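Local structure of thiamine-binding periplasmic protein (Escherichia coli, 2QRY) at residues A[168-173]-A[214-219]; A[123-128]-A[299-304]. The protein binds thiamine, thiamine phosphate and thiamine diphosphate with high affinity in the periplasm as the solute-binding component of the ThiBPQ ABC importer. All coordinates share one frame; numbering follows the deposited sequence.

Contact 1: residues A[168-173]-A[214-219]; sequences LGLLLW and LVLSYT. With TPS (thiamin phosphate), chain E.
Leu216, on strand 214-218, pushes one methyl group against the side chain of Leu170 on helix 165-178. That methyl, CD1, lies 3.3 Å from CB of Leu170 and 3.5 Å from CD1 of Leu170, both short for two saturated carbons. It also meets CG and CD2 of Leu170, so within this pair one methyl touches all four side-chain carbons of the other leucine. Both leucines carry CG anti to the backbone N (chi1 177° in Leu170, -176° in Leu216), which directs each side chain at the other element. The same methyl comes to the edge of the Trp173 ring, near its plane, with CE3 of Trp173 4.4 Å from CD1 of Leu216. The indole is fixed from its other end, where NE1 bonds to Gly242 O, while Tyr158 of strand 156-159 touches both leucines.

Further along the strand, Tyr218 belongs to the thiamine site. C4 of thiamin phosphate lies oblique to its ring, 3.6 Å from CE1 of Tyr218, and its OH, 3.5 Å from ligand C6, is hydrogen-bonded to Gln246 OE1. An alanine in place of Tyr218 would take away this ring and is likely to leave the thiazolium without this aromatic neighbour and Gln246 without this hydroxyl partner. Between these two regions, Ser217 OG bonds to Ser221 OG and Trp200 NE1. The chemistry thus divides along one strand: Leu216 joins it to the helix through hydrocarbon contacts alone, whereas Tyr218 reaches the ligand and Ser217, bonded to two residues of the thiamine site, stands one step behind.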
ATOM      1  N   LEU A 168       6.907  -4.152  -2.973  1.00 15.42           N
ATOM      2  CA  LEU A 168       7.492  -4.924  -1.889  1.00 17.46           C
ATOM      3  C   LEU A 168       6.522  -6.072  -1.611  1.00 18.79           C
ATOM      4  O   LEU A 168       6.940  -7.202  -1.332  1.00 19.74           O
ATOM      5  CB  LEU A 168       7.632  -4.065  -0.635  1.00 16.26           C
ATOM      6  CG  LEU A 168       8.817  -4.311   0.304  1.00 19.88           C
ATOM      7  CD1 LEU A 168       8.394  -3.873   1.710  1.00 18.00           C
ATOM      8  CD2 LEU A 168       9.266  -5.773   0.292  1.00 14.54           C
ATOM      9  N   GLY A 169       5.227  -5.764  -1.690  1.00 17.59           N
ATOM     10  CA  GLY A 169       4.199  -6.764  -1.472  1.00 16.54           C
ATOM     11  C   GLY A 169       4.342  -7.945  -2.419  1.00 17.19           C
ATOM     12  O   GLY A 169       4.329  -9.099  -1.982  1.00 18.12           O
ATOM     13  N   LEU A 170       4.473  -7.669  -3.714  1.00 15.73           N
ATOM     14  CA  LEU A 170       4.632  -8.734  -4.695  1.00 16.16           C
ATOM     15  C   LEU A 170       5.915  -9.527  -4.437  1.00 16.58           C
ATOM     16  O   LEU A 170       5.937 -10.740  -4.604  1.00 16.45           O
ATOM     17  CB  LEU A 170       4.666  -8.167  -6.116  1.00 14.49           C
ATOM     18  CG  LEU A 170       4.894  -9.211  -7.214  1.00 15.95           C
ATOM     19  CD1 LEU A 170       3.823 -10.290  -7.122  1.00 15.85           C
ATOM     20  CD2 LEU A 170       4.866  -8.541  -8.581  1.00 13.83           C
ATOM     21  N   LEU A 171       6.981  -8.843  -4.036  1.00 16.12           N
ATOM     22  CA  LEU A 171       8.237  -9.527  -3.751  1.00 18.08           C
ATOM     23  C   LEU A 171       8.028 -10.549  -2.638  1.00 19.03           C
ATOM     24  O   LEU A 171       8.469 -11.690  -2.751  1.00 20.01           O
ATOM     25  CB  LEU A 171       9.327  -8.539  -3.313  1.00 17.33           C
ATOM     26  CG  LEU A 171      10.653  -9.197  -2.892  1.00 19.14           C
ATOM     27  CD1 LEU A 171      11.569  -9.356  -4.104  1.00 13.53           C
ATOM     28  CD2 LEU A 171      11.346  -8.343  -1.831  1.00 19.04           C
ATOM     29  N   LEU A 172       7.332 -10.145  -1.576  1.00 17.32           N
ATOM     30  CA  LEU A 172       7.103 -11.041  -0.445  1.00 18.88           C
ATOM     31  C   LEU A 172       6.080 -12.122  -0.774  1.00 20.38           C
ATOM     32  O   LEU A 172       6.183 -13.258  -0.301  1.00 21.50           O
ATOM     33  CB  LEU A 172       6.668 -10.232   0.777  1.00 17.12           C
ATOM     34  CG  LEU A 172       7.656  -9.104   1.114  1.00 18.04           C
ATOM     35  CD1 LEU A 172       7.065  -8.187   2.167  1.00 16.23           C
ATOM     36  CD2 LEU A 172       8.985  -9.695   1.577  1.00 16.61           C
ATOM     37  N   TRP A 173       5.109 -11.766  -1.604  1.00 20.33           N
ATOM     38  CA  TRP A 173       4.073 -12.697  -2.018  1.00 21.25           C
ATOM     39  C   TRP A 173       4.722 -13.849  -2.771  1.00 21.50           C
ATOM     40  O   TRP A 173       4.425 -15.017  -2.518  1.00 23.20           O
ATOM     41  CB  TRP A 173       3.070 -11.977  -2.906  1.00 20.26           C
ATOM     42  CG  TRP A 173       1.856 -12.773  -3.239  1.00 21.21           C
ATOM     43  CD1 TRP A 173       1.400 -13.895  -2.603  1.00 21.49           C
ATOM     44  CD2 TRP A 173       0.868 -12.440  -4.224  1.00 21.58           C
ATOM     45  NE1 TRP A 173       0.182 -14.277  -3.129  1.00 22.63           N
ATOM     46  CE2 TRP A 173      -0.166 -13.399  -4.124  1.00 22.59           C
ATOM     47  CE3 TRP A 173       0.754 -11.421  -5.181  1.00 21.26           C
ATOM     48  CZ2 TRP A 173      -1.299 -13.365  -4.945  1.00 23.32           C
ATOM     49  CZ3 TRP A 173      -0.372 -11.389  -5.998  1.00 21.41           C
ATOM     50  CH2 TRP A 173      -1.383 -12.357  -5.873  1.00 22.25           C
ATOM     51  N   LEU A 214      -2.196  -7.544 -17.318  1.00 22.61           N
ATOM     52  CA  LEU A 214      -2.327  -7.528 -15.866  1.00 21.76           C
ATOM     53  C   LEU A 214      -1.352  -6.550 -15.213  1.00 22.46           C
ATOM     54  O   LEU A 214      -0.288  -6.259 -15.768  1.00 21.96           O
ATOM     55  CB  LEU A 214      -2.059  -8.929 -15.309  1.00 21.89           C
ATOM     56  CG  LEU A 214      -2.916 -10.090 -15.815  1.00 22.03           C
ATOM     57  CD1 LEU A 214      -2.026 -11.253 -16.220  1.00 22.56           C
ATOM     58  CD2 LEU A 214      -3.887 -10.508 -14.729  1.00 22.33           C
ATOM     59  N   VAL A 215      -1.737  -6.044 -14.039  1.00 21.67           N
ATOM     60  CA  VAL A 215      -0.907  -5.141 -13.233  1.00 21.87           C
ATOM     61  C   VAL A 215      -1.080  -5.477 -11.768  1.00 19.73           C
ATOM     62  O   VAL A 215      -2.200  -5.754 -11.320  1.00 18.51           O
ATOM     63  CB  VAL A 215      -1.297  -3.649 -13.325  1.00 23.89           C
ATOM     64  CG1 VAL A 215      -0.525  -2.977 -14.428  1.00 28.19           C
ATOM     65  CG2 VAL A 215      -2.807  -3.505 -13.493  1.00 22.13           C
ATOM     66  N   LEU A 216       0.012  -5.441 -11.012  1.00 18.41           N
ATOM     67  CA  LEU A 216      -0.100  -5.706  -9.589  1.00 17.38           C
ATOM     68  C   LEU A 216      -0.804  -4.513  -8.947  1.00 15.93           C
ATOM     69  O   LEU A 216      -0.357  -3.378  -9.082  1.00 13.29           O
ATOM     70  CB  LEU A 216       1.262  -5.878  -8.937  1.00 16.38           C
ATOM     71  CG  LEU A 216       0.978  -6.259  -7.487  1.00 19.28           C
ATOM     72  CD1 LEU A 216       1.599  -7.599  -7.206  1.00 23.92           C
ATOM     73  CD2 LEU A 216       1.458  -5.180  -6.533  1.00 17.94           C
ATOM     74  N   SER A 217      -1.913  -4.778  -8.268  1.00 17.35           N
ATOM     75  CA  SER A 217      -2.674  -3.724  -7.604  1.00 18.61           C
ATOM     76  C   SER A 217      -3.364  -4.281  -6.351  1.00 19.41           C
ATOM     77  O   SER A 217      -2.737  -5.008  -5.579  1.00 21.20           O
ATOM     78  CB  SER A 217      -3.704  -3.121  -8.569  1.00 17.31           C
ATOM     79  OG  SER A 217      -4.177  -1.870  -8.095  1.00 16.15           O
ATOM     80  N   TYR A 218      -4.643  -3.962  -6.154  1.00 18.46           N
ATOM     81  CA  TYR A 218      -5.367  -4.431  -4.971  1.00 18.36           C
ATOM     82  C   TYR A 218      -6.725  -5.088  -5.230  1.00 19.44           C
ATOM     83  O   TYR A 218      -7.395  -4.776  -6.217  1.00 21.25           O
ATOM     84  CB  TYR A 218      -5.584  -3.274  -4.002  1.00 17.96           C
ATOM     85  CG  TYR A 218      -4.317  -2.724  -3.393  1.00 18.16           C
ATOM     86  CD1 TYR A 218      -3.501  -1.849  -4.107  1.00 16.38           C
ATOM     87  CD2 TYR A 218      -3.952  -3.055  -2.086  1.00 17.10           C
ATOM     88  CE1 TYR A 218      -2.360  -1.308  -3.533  1.00 18.82           C
ATOM     89  CE2 TYR A 218      -2.802  -2.522  -1.502  1.00 18.19           C
ATOM     90  CZ  TYR A 218      -2.015  -1.647  -2.233  1.00 18.22           C
ATOM     91  OH  TYR A 218      -0.890  -1.105  -1.670  1.00 18.62           O
ATOM     92  N   THR A 219      -7.144  -5.972  -4.324  1.00 16.98           N
ATOM     93  CA  THR A 219      -8.429  -6.654  -4.477  1.00 18.47           C
ATOM     94  C   THR A 219      -9.569  -5.649  -4.520  1.00 18.33           C
ATOM     95  O   THR A 219     -10.667  -5.976  -4.946  1.00 19.59           O
ATOM     96  CB  THR A 219      -8.736  -7.634  -3.310  1.00 18.00           C
ATOM     97  OG1 THR A 219      -8.694  -6.933  -2.058  1.00 15.99           O
ATOM     98  CG2 THR A 219      -7.742  -8.781  -3.296  1.00 18.91           C
TER
HETATM   99  CM2 TPS E 400      -7.931   2.170  -8.357  1.00 16.66           C
HETATM  100  N3  TPS E 400      -3.423   2.171  -3.574  1.00 21.75           N
HETATM  101  C2  TPS E 400      -2.941   2.427  -4.774  1.00 22.35           C
HETATM  102  S1  TPS E 400      -1.244   2.587  -4.523  1.00 22.37           S
HETATM  103  C5  TPS E 400      -1.230   2.294  -2.778  1.00 21.14           C
HETATM  104  C4  TPS E 400      -2.569   2.097  -2.514  1.00 21.84           C
HETATM  105  CM4 TPS E 400      -3.046   1.801  -1.097  1.00 22.85           C
HETATM  106  C6  TPS E 400       0.009   2.286  -1.938  1.00 23.99           C
HETATM  107  C7  TPS E 400       1.059   2.698  -2.970  1.00 25.37           C
HETATM  108  O7  TPS E 400       2.390   2.732  -2.469  1.00 31.10           O
HETATM  109  N1A TPS E 400      -6.805   0.957  -6.537  1.00 18.69           N
HETATM  110  C2A TPS E 400      -7.149   2.135  -7.064  1.00 18.59           C
HETATM  111  N3A TPS E 400      -6.811   3.278  -6.470  1.00 15.76           N
HETATM  112  C4A TPS E 400      -6.110   3.290  -5.316  1.00 17.52           C
HETATM  113  N4A TPS E 400      -5.770   4.493  -4.723  1.00 17.56           N
HETATM  114  C5A TPS E 400      -5.723   2.048  -4.721  1.00 19.40           C
HETATM  115  C6A TPS E 400      -6.108   0.875  -5.393  1.00 19.13           C
HETATM  116  C7A TPS E 400      -4.915   1.955  -3.404  1.00 19.07           C
HETATM  117  P1  TPS E 400       3.329   3.194  -3.700  1.00 24.68           P
HETATM  118  O1  TPS E 400       3.099   2.245  -4.910  1.00 27.25           O
HETATM  119  O2  TPS E 400       4.853   3.241  -3.277  1.00 31.77           O
HETATM  120  O3  TPS E 400       2.905   4.617  -4.122  1.00 24.66           O

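Contact 2: residues A[123-128]-A[299-304]; sequences FDYGYF and LTKPAT
Pro302 lies over one face of the Tyr127 ring and makes a CH-pi contact with it. CG of Pro302 is 3.8 Å from the ring centroid and 19° off the ring normal, displaced from the centre toward the rim. The displacement brings it closest to the base of the ring, where CG of Pro302 is 3.6 Å from CG of Tyr127; the neighbouring CD of Pro302 covers one flank of the ring, 3.8 Å from CD2 of Tyr127. The two side chains therefore meet as a saturated ring over an aromatic one, with CG and CD of the proline doing the touching. With chi1 at -55°, CG of Tyr127 is anti to the carbonyl carbon, and the ring projects from strand 121-133 toward the loop. Leu245 and Thr219 also touch Tyr127, while His243 lies against Pro302.

Two residues back on the strand, Tyr125 meets Lys301 in a different manner. The side chains cross at about a right angle, and the ammonium group reaches the phenol end obliquely to the ring, with NZ of Lys301 3.4 Å from OH of Tyr125. The lysine chain bends at chi2 (-86°) and is otherwise extended beyond it, which carries NZ back from the loop to the strand. There NZ also makes a cation-pi contact with Tyr285, whose ring meets that of Tyr125, so the positive charge sits beside a pair of aromatic rings.

The proline is buried and the lysine exposed, and the contact grades accordingly from buried CH-pi packing to a charged group at the surface. It fastens the loop between strands 285-286 and 305-306 against strand 121-133, part of the mixed sheet of a type II periplasmic-binding-protein fold.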
ATOM      1  N   PHE A 123      -4.311   2.950   9.208  1.00 27.40           N
ATOM      2  CA  PHE A 123      -5.387   3.809   8.736  1.00 25.87           C
ATOM      3  C   PHE A 123      -6.225   3.101   7.670  1.00 25.48           C
ATOM      4  O   PHE A 123      -7.314   3.556   7.327  1.00 26.74           O
ATOM      5  CB  PHE A 123      -4.850   5.172   8.255  1.00 27.26           C
ATOM      6  CG  PHE A 123      -3.952   5.117   7.045  1.00 26.55           C
ATOM      7  CD1 PHE A 123      -4.487   5.024   5.764  1.00 26.00           C
ATOM      8  CD2 PHE A 123      -2.572   5.256   7.184  1.00 26.06           C
ATOM      9  CE1 PHE A 123      -3.665   5.082   4.645  1.00 25.98           C
ATOM     10  CE2 PHE A 123      -1.742   5.316   6.071  1.00 23.11           C
ATOM     11  CZ  PHE A 123      -2.288   5.231   4.803  1.00 24.67           C
ATOM     12  N   ASP A 124      -5.715   1.981   7.160  1.00 22.06           N
ATOM     13  CA  ASP A 124      -6.441   1.153   6.194  1.00 20.51           C
ATOM     14  C   ASP A 124      -5.682  -0.127   5.859  1.00 18.62           C
ATOM     15  O   ASP A 124      -4.514  -0.275   6.215  1.00 17.29           O
ATOM     16  CB  ASP A 124      -6.801   1.919   4.900  1.00 20.69           C
ATOM     17  CG  ASP A 124      -5.596   2.268   4.040  1.00 23.29           C
ATOM     18  OD1 ASP A 124      -4.579   1.534   4.051  1.00 23.47           O
ATOM     19  OD2 ASP A 124      -5.685   3.285   3.319  1.00 23.95           O
ATOM     20  N   TYR A 125      -6.357  -1.068   5.209  1.00 18.52           N
ATOM     21  CA  TYR A 125      -5.709  -2.323   4.846  1.00 19.60           C
ATOM     22  C   TYR A 125      -6.286  -2.886   3.557  1.00 18.59           C
ATOM     23  O   TYR A 125      -7.354  -2.475   3.112  1.00 20.44           O
ATOM     24  CB  TYR A 125      -5.840  -3.346   5.986  1.00 18.75           C
ATOM     25  CG  TYR A 125      -7.237  -3.898   6.195  1.00 22.08           C
ATOM     26  CD1 TYR A 125      -7.640  -5.082   5.575  1.00 21.55           C
ATOM     27  CD2 TYR A 125      -8.156  -3.236   7.012  1.00 22.36           C
ATOM     28  CE1 TYR A 125      -8.920  -5.597   5.763  1.00 24.84           C
ATOM     29  CE2 TYR A 125      -9.444  -3.743   7.207  1.00 24.68           C
ATOM     30  CZ  TYR A 125      -9.817  -4.925   6.580  1.00 26.37           C
ATOM     31  OH  TYR A 125     -11.079  -5.442   6.777  1.00 28.99           O
ATOM     32  N   GLY A 126      -5.562  -3.819   2.953  1.00 17.51           N
ATOM     33  CA  GLY A 126      -6.025  -4.412   1.717  1.00 18.31           C
ATOM     34  C   GLY A 126      -5.225  -5.640   1.346  1.00 19.28           C
ATOM     35  O   GLY A 126      -4.403  -6.125   2.129  1.00 20.34           O
ATOM     36  N   TYR A 127      -5.463  -6.142   0.141  1.00 19.49           N
ATOM     37  CA  TYR A 127      -4.774  -7.324  -0.333  1.00 20.01           C
ATOM     38  C   TYR A 127      -4.259  -7.105  -1.745  1.00 19.81           C
ATOM     39  O   TYR A 127      -5.016  -6.735  -2.642  1.00 18.54           O
ATOM     40  CB  TYR A 127      -5.727  -8.512  -0.300  1.00 22.70           C
ATOM     41  CG  TYR A 127      -6.336  -8.733   1.066  1.00 27.04           C
ATOM     42  CD1 TYR A 127      -5.649  -9.448   2.049  1.00 28.28           C
ATOM     43  CD2 TYR A 127      -7.586  -8.198   1.389  1.00 26.55           C
ATOM     44  CE1 TYR A 127      -6.192  -9.628   3.326  1.00 30.02           C
ATOM     45  CE2 TYR A 127      -8.134  -8.368   2.659  1.00 30.57           C
ATOM     46  CZ  TYR A 127      -7.430  -9.085   3.621  1.00 30.66           C
ATOM     47  OH  TYR A 127      -7.966  -9.264   4.875  1.00 35.04           O
ATOM     48  N   PHE A 128      -2.962  -7.324  -1.934  1.00 17.70           N
ATOM     49  CA  PHE A 128      -2.363  -7.163  -3.245  1.00 17.05           C
ATOM     50  C   PHE A 128      -2.920  -8.231  -4.175  1.00 16.48           C
ATOM     51  O   PHE A 128      -3.113  -9.384  -3.780  1.00 14.99           O
ATOM     52  CB  PHE A 128      -0.840  -7.296  -3.170  1.00 14.51           C
ATOM     53  CG  PHE A 128      -0.193  -6.328  -2.226  1.00 13.85           C
ATOM     54  CD1 PHE A 128      -0.303  -4.954  -2.432  1.00 13.13           C
ATOM     55  CD2 PHE A 128       0.523  -6.790  -1.128  1.00 11.06           C
ATOM     56  CE1 PHE A 128       0.290  -4.058  -1.556  1.00 11.19           C
ATOM     57  CE2 PHE A 128       1.123  -5.900  -0.244  1.00 11.95           C
ATOM     58  CZ  PHE A 128       1.007  -4.531  -0.457  1.00 12.46           C
ATOM     59  N   LEU A 299     -16.729  -7.136  -4.592  1.00 28.65           N
ATOM     60  CA  LEU A 299     -15.333  -7.548  -4.489  1.00 28.18           C
ATOM     61  C   LEU A 299     -15.167  -8.913  -3.848  1.00 29.24           C
ATOM     62  O   LEU A 299     -16.054  -9.393  -3.146  1.00 29.42           O
ATOM     63  CB  LEU A 299     -14.556  -6.525  -3.672  1.00 25.39           C
ATOM     64  CG  LEU A 299     -14.597  -5.098  -4.204  1.00 25.55           C
ATOM     65  CD1 LEU A 299     -13.936  -4.165  -3.190  1.00 23.44           C
ATOM     66  CD2 LEU A 299     -13.897  -5.045  -5.562  1.00 22.19           C
ATOM     67  N   THR A 300     -14.023  -9.538  -4.086  1.00 29.40           N
ATOM     68  CA  THR A 300     -13.767 -10.833  -3.487  1.00 31.52           C
ATOM     69  C   THR A 300     -12.753 -10.709  -2.357  1.00 31.74           C
ATOM     70  O   THR A 300     -11.675 -10.143  -2.536  1.00 31.97           O
ATOM     71  CB  THR A 300     -13.227 -11.849  -4.509  1.00 31.94           C
ATOM     72  OG1 THR A 300     -14.218 -12.094  -5.513  1.00 36.19           O
ATOM     73  CG2 THR A 300     -12.898 -13.167  -3.816  1.00 31.69           C
ATOM     74  N   LYS A 301     -13.126 -11.226  -1.190  1.00 31.66           N
ATOM     75  CA  LYS A 301     -12.259 -11.231  -0.015  1.00 32.16           C
ATOM     76  C   LYS A 301     -11.437 -12.511  -0.108  1.00 31.49           C
ATOM     77  O   LYS A 301     -11.988 -13.611  -0.079  1.00 31.73           O
ATOM     78  CB  LYS A 301     -13.096 -11.268   1.267  1.00 33.54           C
ATOM     79  CG  LYS A 301     -13.643  -9.930   1.742  1.00 36.16           C
ATOM     80  CD  LYS A 301     -12.622  -9.194   2.610  1.00 36.94           C
ATOM     81  CE  LYS A 301     -13.228  -7.950   3.259  1.00 37.31           C
ATOM     82  NZ  LYS A 301     -12.256  -7.261   4.164  1.00 38.06           N
ATOM     83  N   PRO A 302     -10.108 -12.394  -0.233  1.00 31.23           N
ATOM     84  CA  PRO A 302      -9.344 -13.640  -0.318  1.00 30.75           C
ATOM     85  C   PRO A 302      -9.509 -14.471   0.956  1.00 30.98           C
ATOM     86  O   PRO A 302      -9.465 -13.940   2.066  1.00 29.61           O
ATOM     87  CB  PRO A 302      -7.914 -13.152  -0.536  1.00 29.36           C
ATOM     88  CG  PRO A 302      -7.899 -11.831   0.171  1.00 29.75           C
ATOM     89  CD  PRO A 302      -9.221 -11.219  -0.218  1.00 29.75           C
ATOM     90  N   ALA A 303      -9.721 -15.772   0.787  1.00 31.63           N
ATOM     91  CA  ALA A 303      -9.897 -16.664   1.927  1.00 33.44           C
ATOM     92  C   ALA A 303      -8.654 -16.640   2.806  1.00 33.58           C
ATOM     93  O   ALA A 303      -8.682 -16.141   3.931  1.00 33.44           O
ATOM     94  CB  ALA A 303     -10.159 -18.081   1.444  1.00 33.82           C
ATOM     95  N   THR A 304      -7.569 -17.185   2.268  1.00 34.22           N
ATOM     96  CA  THR A 304      -6.291 -17.260   2.956  1.00 34.29           C
ATOM     97  C   THR A 304      -5.493 -15.963   2.847  1.00 35.38           C
ATOM     98  O   THR A 304      -5.328 -15.411   1.759  1.00 34.78           O
ATOM     99  CB  THR A 304      -5.439 -18.408   2.384  1.00 33.84           C
ATOM    100  OG1 THR A 304      -6.071 -19.663   2.667  1.00 33.99           O
ATOM    101  CG2 THR A 304      -4.041 -18.386   2.981  1.00 33.37           C
TER

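In the fold
Contacts 1 and 2 meet on neighbouring antiparallel strands of one sheet, 214-218 and 121-133, with centres 12 Å apart. A probable hydrogen bond from Thr219 N to Tyr127 O joins them directly, and Phe128 packs against both Gly169 and Tyr218. Contact 1 is wholly buried and apolar, mostly leucine against leucine, setting a helix on the sheet; contact 2 is only partly buried, bringing an irregular loop to the sheet through aromatic packing and a lysine at its margin. Thiamin phosphate is touched from the strand of contact 1, whereas the Tyr125 side chain of contact 2 stays about 9 Å from it (nearest atoms), with Tyr127 beside Thr219 of the binding site. Along the chain, both segments of contact 1 fall between those of contact 2.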